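Long-range contact in uncharacterized protein (Desulfotomaculum acetoxidans, PDB 3U4Y), which is of unknown function but folds as a seven-bladed beta-propeller related to the lactonase family: residues A[259-272]-A[289-303]. Numbering follows the deposited sequence.
Sequences KSFGHGLLIDPRPL and ISANISRELKVFTIS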
ATOM      1  N   LYS A 259      11.441  16.436  10.282  1.00 35.41           N
ATOM      2  CA  LYS A 259      12.131  17.047   9.158  1.00 38.82           C
ATOM      3  C   LYS A 259      11.678  16.476   7.827  1.00 41.43           C
ATOM      4  O   LYS A 259      10.916  15.514   7.765  1.00 39.74           O
ATOM      5  CB  LYS A 259      13.629  16.841   9.290  1.00 37.79           C
ATOM      6  CG  LYS A 259      14.025  15.393   9.234  1.00 43.37           C
ATOM      7  CD  LYS A 259      15.391  15.257   8.600  1.00 58.82           C
ATOM      8  CE  LYS A 259      15.925  13.850   8.740  1.00 69.50           C
ATOM      9  NZ  LYS A 259      15.982  13.440  10.173  1.00 79.71           N
ATOM     10  N   SER A 260      12.176  17.082   6.761  1.00 42.36           N
ATOM     11  CA  SER A 260      11.863  16.656   5.410  1.00 32.24           C
ATOM     12  C   SER A 260      13.123  16.660   4.593  1.00 28.59           C
ATOM     13  O   SER A 260      14.109  17.287   4.963  1.00 39.17           O
ATOM     14  CB  SER A 260      10.858  17.602   4.778  1.00 37.15           C
ATOM     15  OG  SER A 260      10.919  18.878   5.391  1.00 52.74           O
ATOM     16  N   PHE A 261      13.111  15.921   3.499  1.00 24.96           N
ATOM     17  CA  PHE A 261      14.215  15.977   2.554  1.00 28.75           C
ATOM     18  C   PHE A 261      13.638  15.720   1.185  1.00 30.85           C
ATOM     19  O   PHE A 261      12.632  15.027   1.059  1.00 38.88           O
ATOM     20  CB  PHE A 261      15.364  15.016   2.914  1.00 25.96           C
ATOM     21  CG  PHE A 261      14.976  13.558   2.960  1.00 40.11           C
ATOM     22  CD1 PHE A 261      14.961  12.789   1.804  1.00 48.53           C
ATOM     23  CD2 PHE A 261      14.674  12.942   4.166  1.00 40.77           C
ATOM     24  CE1 PHE A 261      14.619  11.439   1.847  1.00 47.81           C
ATOM     25  CE2 PHE A 261      14.332  11.598   4.219  1.00 44.20           C
ATOM     26  CZ  PHE A 261      14.304  10.845   3.053  1.00 48.09           C
ATOM     27  N   GLY A 262      14.234  16.321   0.168  1.00 26.18           N
ATOM     28  CA  GLY A 262      13.688  16.219  -1.169  1.00 28.06           C
ATOM     29  C   GLY A 262      14.239  15.028  -1.925  1.00 33.80           C
ATOM     30  O   GLY A 262      15.449  14.801  -1.964  1.00 35.11           O
ATOM     31  N   HIS A 263      13.353  14.264  -2.544  1.00 31.30           N
ATOM     32  CA  HIS A 263      13.808  13.114  -3.300  1.00 37.99           C
ATOM     33  C   HIS A 263      14.329  13.468  -4.700  1.00 42.86           C
ATOM     34  O   HIS A 263      15.049  12.686  -5.322  1.00 36.38           O
ATOM     35  CB  HIS A 263      12.724  12.051  -3.364  1.00 36.63           C
ATOM     36  CG  HIS A 263      11.355  12.589  -3.620  1.00 34.58           C
ATOM     37  ND1 HIS A 263      11.079  13.461  -4.649  1.00 38.31           N
ATOM     38  CD2 HIS A 263      10.175  12.359  -2.993  1.00 33.07           C
ATOM     39  CE1 HIS A 263       9.790  13.753  -4.639  1.00 37.84           C
ATOM     40  NE2 HIS A 263       9.218  13.095  -3.646  1.00 28.87           N
ATOM     41  N   GLY A 264      13.987  14.656  -5.183  1.00 49.21           N
ATOM     42  CA  GLY A 264      14.406  15.063  -6.510  1.00 50.23           C
ATOM     43  C   GLY A 264      13.979  14.045  -7.546  1.00 51.92           C
ATOM     44  O   GLY A 264      14.765  13.647  -8.394  1.00 56.68           O
ATOM     45  N   LEU A 265      12.729  13.608  -7.454  1.00 47.25           N
ATOM     46  CA  LEU A 265      12.152  12.679  -8.412  1.00 42.16           C
ATOM     47  C   LEU A 265      10.850  13.241  -8.954  1.00 47.25           C
ATOM     48  O   LEU A 265      10.178  14.045  -8.290  1.00 47.32           O
ATOM     49  CB  LEU A 265      11.840  11.337  -7.754  1.00 33.55           C
ATOM     50  CG  LEU A 265      12.998  10.469  -7.305  1.00 35.61           C
ATOM     51  CD1 LEU A 265      12.480   9.171  -6.672  1.00 31.07           C
ATOM     52  CD2 LEU A 265      13.910  10.202  -8.492  1.00 39.09           C
ATOM     53  N   LEU A 266      10.488  12.802 -10.156  1.00 40.19           N
ATOM     54  CA  LEU A 266       9.191  13.122 -10.714  1.00 43.12           C
ATOM     55  C   LEU A 266       8.255  11.965 -10.404  1.00 49.32           C
ATOM     56  O   LEU A 266       8.531  10.822 -10.764  1.00 48.52           O
ATOM     57  CB  LEU A 266       9.305  13.345 -12.215  1.00 38.40           C
ATOM     58  CG  LEU A 266      10.315  14.435 -12.582  1.00 35.72           C
ATOM     59  CD1 LEU A 266      10.503  14.503 -14.077  1.00 35.18           C
ATOM     60  CD2 LEU A 266       9.883  15.783 -12.043  1.00 22.66           C
ATOM     61  N   ILE A 267       7.163  12.262  -9.707  1.00 41.10           N
ATOM     62  CA  ILE A 267       6.207  11.234  -9.326  1.00 35.85           C
ATOM     63  C   ILE A 267       4.809  11.852  -9.332  1.00 33.43           C
ATOM     64  O   ILE A 267       4.698  13.076  -9.249  1.00 36.83           O
ATOM     65  CB  ILE A 267       6.592  10.587  -7.956  1.00 44.35           C
ATOM     66  CG1 ILE A 267       5.362  10.238  -7.126  1.00 40.73           C
ATOM     67  CG2 ILE A 267       7.492  11.499  -7.139  1.00 38.77           C
ATOM     68  CD1 ILE A 267       5.705   9.501  -5.883  1.00 36.19           C
ATOM     69  N   ASP A 268       3.766  11.025  -9.480  1.00 24.34           N
ATOM     70  CA  ASP A 268       2.372  11.488  -9.466  1.00 25.38           C
ATOM     71  C   ASP A 268       1.379  10.408  -9.010  1.00 30.91           C
ATOM     72  O   ASP A 268       0.825   9.696  -9.833  1.00 42.57           O
ATOM     73  CB  ASP A 268       1.967  11.992 -10.861  1.00 40.10           C
ATOM     74  CG  ASP A 268       0.570  12.644 -10.890  1.00 59.36           C
ATOM     75  OD1 ASP A 268      -0.344  12.222 -10.135  1.00 68.15           O
ATOM     76  OD2 ASP A 268       0.387  13.590 -11.689  1.00 58.35           O
ATOM     77  N   PRO A 269       1.116  10.307  -7.698  1.00 27.90           N
ATOM     78  CA  PRO A 269       0.282   9.226  -7.147  1.00 32.58           C
ATOM     79  C   PRO A 269      -1.015   8.897  -7.894  1.00 36.14           C
ATOM     80  O   PRO A 269      -1.396   7.731  -7.986  1.00 32.59           O
ATOM     81  CB  PRO A 269      -0.055   9.725  -5.723  1.00 27.31           C
ATOM     82  CG  PRO A 269       0.557  11.094  -5.595  1.00 27.21           C
ATOM     83  CD  PRO A 269       1.638  11.170  -6.630  1.00 31.26           C
ATOM     84  N   ARG A 270      -1.688   9.916  -8.407  1.00 40.38           N
ATOM     85  CA  ARG A 270      -3.103   9.797  -8.739  1.00 32.25           C
ATOM     86  C   ARG A 270      -3.497   8.551  -9.539  1.00 30.75           C
ATOM     87  O   ARG A 270      -4.419   7.821  -9.156  1.00 19.44           O
ATOM     88  CB  ARG A 270      -3.587  11.077  -9.417  1.00 21.86           C
ATOM     89  CG  ARG A 270      -3.746  12.211  -8.465  1.00 19.77           C
ATOM     90  CD  ARG A 270      -4.066  13.469  -9.193  1.00 46.07           C
ATOM     91  NE  ARG A 270      -2.886  14.301  -9.360  1.00 64.34           N
ATOM     92  CZ  ARG A 270      -2.670  15.066 -10.424  1.00 73.32           C
ATOM     93  NH1 ARG A 270      -3.557  15.080 -11.421  1.00 53.20           N
ATOM     94  NH2 ARG A 270      -1.566  15.806 -10.494  1.00 82.33           N
ATOM     95  N   PRO A 271      -2.799   8.306 -10.658  1.00 37.29           N
ATOM     96  CA  PRO A 271      -3.082   7.202 -11.582  1.00 35.16           C
ATOM     97  C   PRO A 271      -2.700   5.795 -11.098  1.00 35.72           C
ATOM     98  O   PRO A 271      -2.720   4.865 -11.897  1.00 48.60           O
ATOM     99  CB  PRO A 271      -2.254   7.573 -12.801  1.00 12.98           C
ATOM    100  CG  PRO A 271      -1.193   8.439 -12.311  1.00 12.92           C
ATOM    101  CD  PRO A 271      -1.779   9.216 -11.204  1.00 36.90           C
ATOM    102  N   LEU A 272      -2.354   5.644  -9.823  1.00 30.07           N
ATOM    103  CA  LEU A 272      -2.059   4.334  -9.245  1.00 28.68           C
ATOM    104  C   LEU A 272      -2.963   4.014  -8.041  1.00 32.26           C
ATOM    105  O   LEU A 272      -2.614   3.210  -7.190  1.00 37.60           O
ATOM    106  CB  LEU A 272      -0.585   4.253  -8.867  1.00 11.67           C
ATOM    107  CG  LEU A 272       0.372   4.482 -10.026  1.00 12.27           C
ATOM    108  CD1 LEU A 272       1.784   4.472  -9.544  1.00 20.51           C
ATOM    109  CD2 LEU A 272       0.191   3.385 -11.029  1.00 35.29           C
ATOM    110  N   ILE A 289      11.916   4.286  -2.981  1.00 35.34           N
ATOM    111  CA  ILE A 289      10.852   5.065  -3.629  1.00 31.53           C
ATOM    112  C   ILE A 289      10.653   4.654  -5.089  1.00 29.49           C
ATOM    113  O   ILE A 289      11.626   4.567  -5.854  1.00 26.67           O
ATOM    114  CB  ILE A 289      11.131   6.595  -3.619  1.00 29.35           C
ATOM    115  CG1 ILE A 289      11.458   7.110  -2.219  1.00 39.09           C
ATOM    116  CG2 ILE A 289       9.957   7.338  -4.149  1.00 20.88           C
ATOM    117  CD1 ILE A 289      11.646   8.613  -2.150  1.00 21.82           C
ATOM    118  N   SER A 290       9.393   4.414  -5.462  1.00 31.07           N
ATOM    119  CA  SER A 290       9.018   4.071  -6.837  1.00 33.39           C
ATOM    120  C   SER A 290       8.410   5.265  -7.585  1.00 41.25           C
ATOM    121  O   SER A 290       7.196   5.483  -7.548  1.00 51.34           O
ATOM    122  CB  SER A 290       8.060   2.881  -6.860  1.00 35.26           C
ATOM    123  OG  SER A 290       7.265   2.878  -8.035  1.00 48.13           O
ATOM    124  N   ALA A 291       9.274   6.009  -8.276  1.00 34.57           N
ATOM    125  CA  ALA A 291       8.915   7.221  -9.008  1.00 32.81           C
ATOM    126  C   ALA A 291       8.108   6.966 -10.284  1.00 37.58           C
ATOM    127  O   ALA A 291       8.662   6.801 -11.368  1.00 37.28           O
ATOM    128  CB  ALA A 291      10.167   8.028  -9.324  1.00 38.32           C
ATOM    129  N   ASN A 292       6.793   6.914 -10.118  1.00 45.47           N
ATOM    130  CA  ASN A 292       5.806   7.030 -11.189  1.00 38.12           C
ATOM    131  C   ASN A 292       6.279   7.574 -12.540  1.00 34.58           C
ATOM    132  O   ASN A 292       6.109   6.926 -13.565  1.00 37.89           O
ATOM    133  CB  ASN A 292       4.682   7.942 -10.693  1.00 38.14           C
ATOM    134  CG  ASN A 292       3.330   7.416 -11.034  1.00 55.18           C
ATOM    135  OD1 ASN A 292       3.202   6.307 -11.542  1.00 68.62           O
ATOM    136  ND2 ASN A 292       2.301   8.199 -10.754  1.00 62.96           N
ATOM    137  N   ILE A 293       6.840   8.782 -12.533  1.00 35.47           N
ATOM    138  CA  ILE A 293       7.054   9.561 -13.753  1.00 38.28           C
ATOM    139  C   ILE A 293       8.525   9.698 -14.150  1.00 39.90           C
ATOM    140  O   ILE A 293       8.842   9.913 -15.314  1.00 41.22           O
ATOM    141  CB  ILE A 293       6.400  10.970 -13.642  1.00 28.83           C
ATOM    142  CG1 ILE A 293       4.881  10.857 -13.676  1.00 27.82           C
ATOM    143  CG2 ILE A 293       6.865  11.885 -14.751  1.00 24.65           C
ATOM    144  CD1 ILE A 293       4.191  12.059 -14.282  1.00 58.92           C
ATOM    145  N   SER A 294       9.424   9.592 -13.182  1.00 42.12           N
ATOM    146  CA  SER A 294      10.846   9.556 -13.493  1.00 33.64           C
ATOM    147  C   SER A 294      11.184   8.131 -13.888  1.00 33.38           C
ATOM    148  O   SER A 294      12.212   7.873 -14.533  1.00 33.64           O
ATOM    149  CB  SER A 294      11.692  10.014 -12.296  1.00 26.39           C
ATOM    150  OG  SER A 294      12.201  11.328 -12.496  1.00 29.86           O
ATOM    151  N   ARG A 295      10.298   7.211 -13.501  1.00 33.62           N
ATOM    152  CA  ARG A 295      10.436   5.798 -13.836  1.00 32.36           C
ATOM    153  C   ARG A 295      11.759   5.278 -13.286  1.00 39.78           C
ATOM    154  O   ARG A 295      12.548   4.663 -14.009  1.00 38.73           O
ATOM    155  CB  ARG A 295      10.378   5.603 -15.349  1.00 26.50           C
ATOM    156  CG  ARG A 295       9.065   6.049 -15.994  1.00 30.00           C
ATOM    157  CD  ARG A 295       8.127   4.889 -16.278  1.00 41.30           C
ATOM    158  NE  ARG A 295       6.774   5.348 -16.581  1.00 58.55           N
ATOM    159  CZ  ARG A 295       6.272   5.470 -17.805  1.00 66.38           C
ATOM    160  NH1 ARG A 295       7.007   5.149 -18.856  1.00 69.29           N
ATOM    161  NH2 ARG A 295       5.029   5.906 -17.975  1.00 70.31           N
ATOM    162  N   GLU A 296      11.998   5.558 -12.005  1.00 38.09           N
ATOM    163  CA  GLU A 296      13.243   5.197 -11.338  1.00 33.04           C
ATOM    164  C   GLU A 296      12.922   4.563  -9.995  1.00 27.92           C
ATOM    165  O   GLU A 296      11.923   4.892  -9.379  1.00 25.21           O
ATOM    166  CB  GLU A 296      14.137   6.435 -11.159  1.00 38.44           C
ATOM    167  CG  GLU A 296      15.532   6.152 -10.612  1.00 62.50           C
ATOM    168  CD  GLU A 296      16.548   7.256 -10.918  1.00 82.92           C
ATOM    169  OE1 GLU A 296      17.526   7.414 -10.142  1.00 85.91           O
ATOM    170  OE2 GLU A 296      16.375   7.954 -11.943  1.00 93.22           O
ATOM    171  N   LEU A 297      13.744   3.616  -9.560  1.00 38.21           N
ATOM    172  CA  LEU A 297      13.660   3.131  -8.188  1.00 39.40           C
ATOM    173  C   LEU A 297      14.848   3.676  -7.409  1.00 41.08           C
ATOM    174  O   LEU A 297      15.947   3.144  -7.512  1.00 41.51           O
ATOM    175  CB  LEU A 297      13.653   1.607  -8.148  1.00 28.16           C
ATOM    176  CG  LEU A 297      13.478   0.974  -6.764  1.00 27.76           C
ATOM    177  CD1 LEU A 297      12.352   1.629  -5.992  1.00 29.45           C
ATOM    178  CD2 LEU A 297      13.221  -0.510  -6.873  1.00 28.28           C
ATOM    179  N   LYS A 298      14.639   4.746  -6.647  1.00 36.35           N
ATOM    180  CA  LYS A 298      15.749   5.364  -5.931  1.00 44.21           C
ATOM    181  C   LYS A 298      15.758   4.911  -4.472  1.00 44.04           C
ATOM    182  O   LYS A 298      14.710   4.633  -3.893  1.00 46.62           O
ATOM    183  CB  LYS A 298      15.666   6.890  -6.024  1.00 51.28           C
ATOM    184  CG  LYS A 298      17.012   7.574  -6.195  1.00 58.50           C
ATOM    185  CD  LYS A 298      16.891   9.092  -6.098  1.00 62.33           C
ATOM    186  CE  LYS A 298      18.253   9.766  -6.266  1.00 67.85           C
ATOM    187  NZ  LYS A 298      18.301  11.178  -5.771  1.00 65.43           N
ATOM    188  N   VAL A 299      16.942   4.819  -3.880  1.00 37.34           N
ATOM    189  CA  VAL A 299      17.048   4.403  -2.491  1.00 27.24           C
ATOM    190  C   VAL A 299      17.760   5.460  -1.663  1.00 34.15           C
ATOM    191  O   VAL A 299      18.807   5.989  -2.055  1.00 26.52           O
ATOM    192  CB  VAL A 299      17.748   3.066  -2.363  1.00 26.34           C
ATOM    193  CG1 VAL A 299      17.617   2.540  -0.964  1.00 31.09           C
ATOM    194  CG2 VAL A 299      17.124   2.091  -3.327  1.00 49.10           C
ATOM    195  N   PHE A 300      17.157   5.782  -0.526  1.00 34.04           N
ATOM    196  CA  PHE A 300      17.688   6.784   0.359  1.00 34.68           C
ATOM    197  C   PHE A 300      17.862   6.155   1.704  1.00 39.16           C
ATOM    198  O   PHE A 300      17.263   5.125   2.004  1.00 38.79           O
ATOM    199  CB  PHE A 300      16.698   7.922   0.524  1.00 32.80           C
ATOM    200  CG  PHE A 300      16.442   8.690  -0.725  1.00 38.65           C
ATOM    201  CD1 PHE A 300      17.070   9.905  -0.944  1.00 39.07           C
ATOM    202  CD2 PHE A 300      15.559   8.211  -1.681  1.00 43.29           C
ATOM    203  CE1 PHE A 300      16.827  10.633  -2.098  1.00 37.23           C
ATOM    204  CE2 PHE A 300      15.311   8.928  -2.839  1.00 41.46           C
ATOM    205  CZ  PHE A 300      15.948  10.144  -3.048  1.00 40.11           C
ATOM    206  N   THR A 301      18.666   6.798   2.533  1.00 42.55           N
ATOM    207  CA  THR A 301      18.676   6.484   3.949  1.00 42.85           C
ATOM    208  C   THR A 301      17.609   7.366   4.578  1.00 41.47           C
ATOM    209  O   THR A 301      17.261   8.418   4.028  1.00 34.58           O
ATOM    210  CB  THR A 301      20.042   6.781   4.568  1.00 38.93           C
ATOM    211  OG1 THR A 301      20.386   8.148   4.321  1.00 41.48           O
ATOM    212  CG2 THR A 301      21.088   5.923   3.920  1.00 31.86           C
ATOM    213  N   ILE A 302      17.077   6.937   5.711  1.00 39.37           N
ATOM    214  CA  ILE A 302      16.038   7.697   6.387  1.00 35.41           C
ATOM    215  C   ILE A 302      16.517   9.080   6.829  1.00 49.27           C
ATOM    216  O   ILE A 302      15.720   9.904   7.277  1.00 57.82           O
ATOM    217  CB  ILE A 302      15.512   6.944   7.603  1.00 33.21           C
ATOM    218  CG1 ILE A 302      16.659   6.650   8.579  1.00 36.56           C
ATOM    219  CG2 ILE A 302      14.862   5.660   7.176  1.00 33.95           C
ATOM    220  CD1 ILE A 302      16.263   5.725   9.705  1.00 34.36           C
ATOM    221  N   SER A 303      17.816   9.338   6.714  1.00 48.96           N
ATOM    222  CA  SER A 303      18.336  10.665   7.028  1.00 46.38           C
ATOM    223  C   SER A 303      18.322  11.568   5.800  1.00 55.28           C
ATOM    224  O   SER A 303      18.595  12.759   5.899  1.00 65.38           O
ATOM    225  CB  SER A 303      19.743  10.582   7.605  1.00 48.68           C
ATOM    226  OG  SER A 303      20.572   9.741   6.819  1.00 65.34           O
TER
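The rings of Phe-261 and Phe-300 meet obliquely, their planes turned by 39° and their centroids 5.8 Å apart. The carbonyl oxygens of Thr-301 and Ile-302 also come up obliquely to the Phe-261 ring. At the edge of the Phe-300 ring, near its plane, sits the carbonyl oxygen of His-263, 3.5 Å from CZ. Phe-300 has its CG anti to the carbonyl carbon, and this chi1 of -65° sets CZ beside the backbone of His-263. An alanine at Phe-300 is likely to leave Phe-261 and the CB of His-263 without the ring that both touch, opening a gap. The His-263 imidazole is held at both nitrogens: ND1 accepts from Leu-265 N, and NE2 hydrogen-bonds to the carbonyl oxygen of Thr-239. Farther along, Leu-265 pushes CD1 against Ala-291 CB at 3.7 Å, with Ile-289 CG2 and Lys-298 CB close by. Leu-266 is then gripped through its backbone. Its N-H points nearly straight at Ser-294 OG (3.3 Å, 160°), while its O receives Ser-294 N at 2.9 Å and Ile-293 N at 3.2 Å, both from one face of the carbonyl plane. The arrangement is characteristic of a blade-to-blade link in a beta-propeller: after outermost strand 254-262, the chain crosses over the hairpin of strands 286-291 and 296-301 on its way to strand 278-280, the first of the next blade.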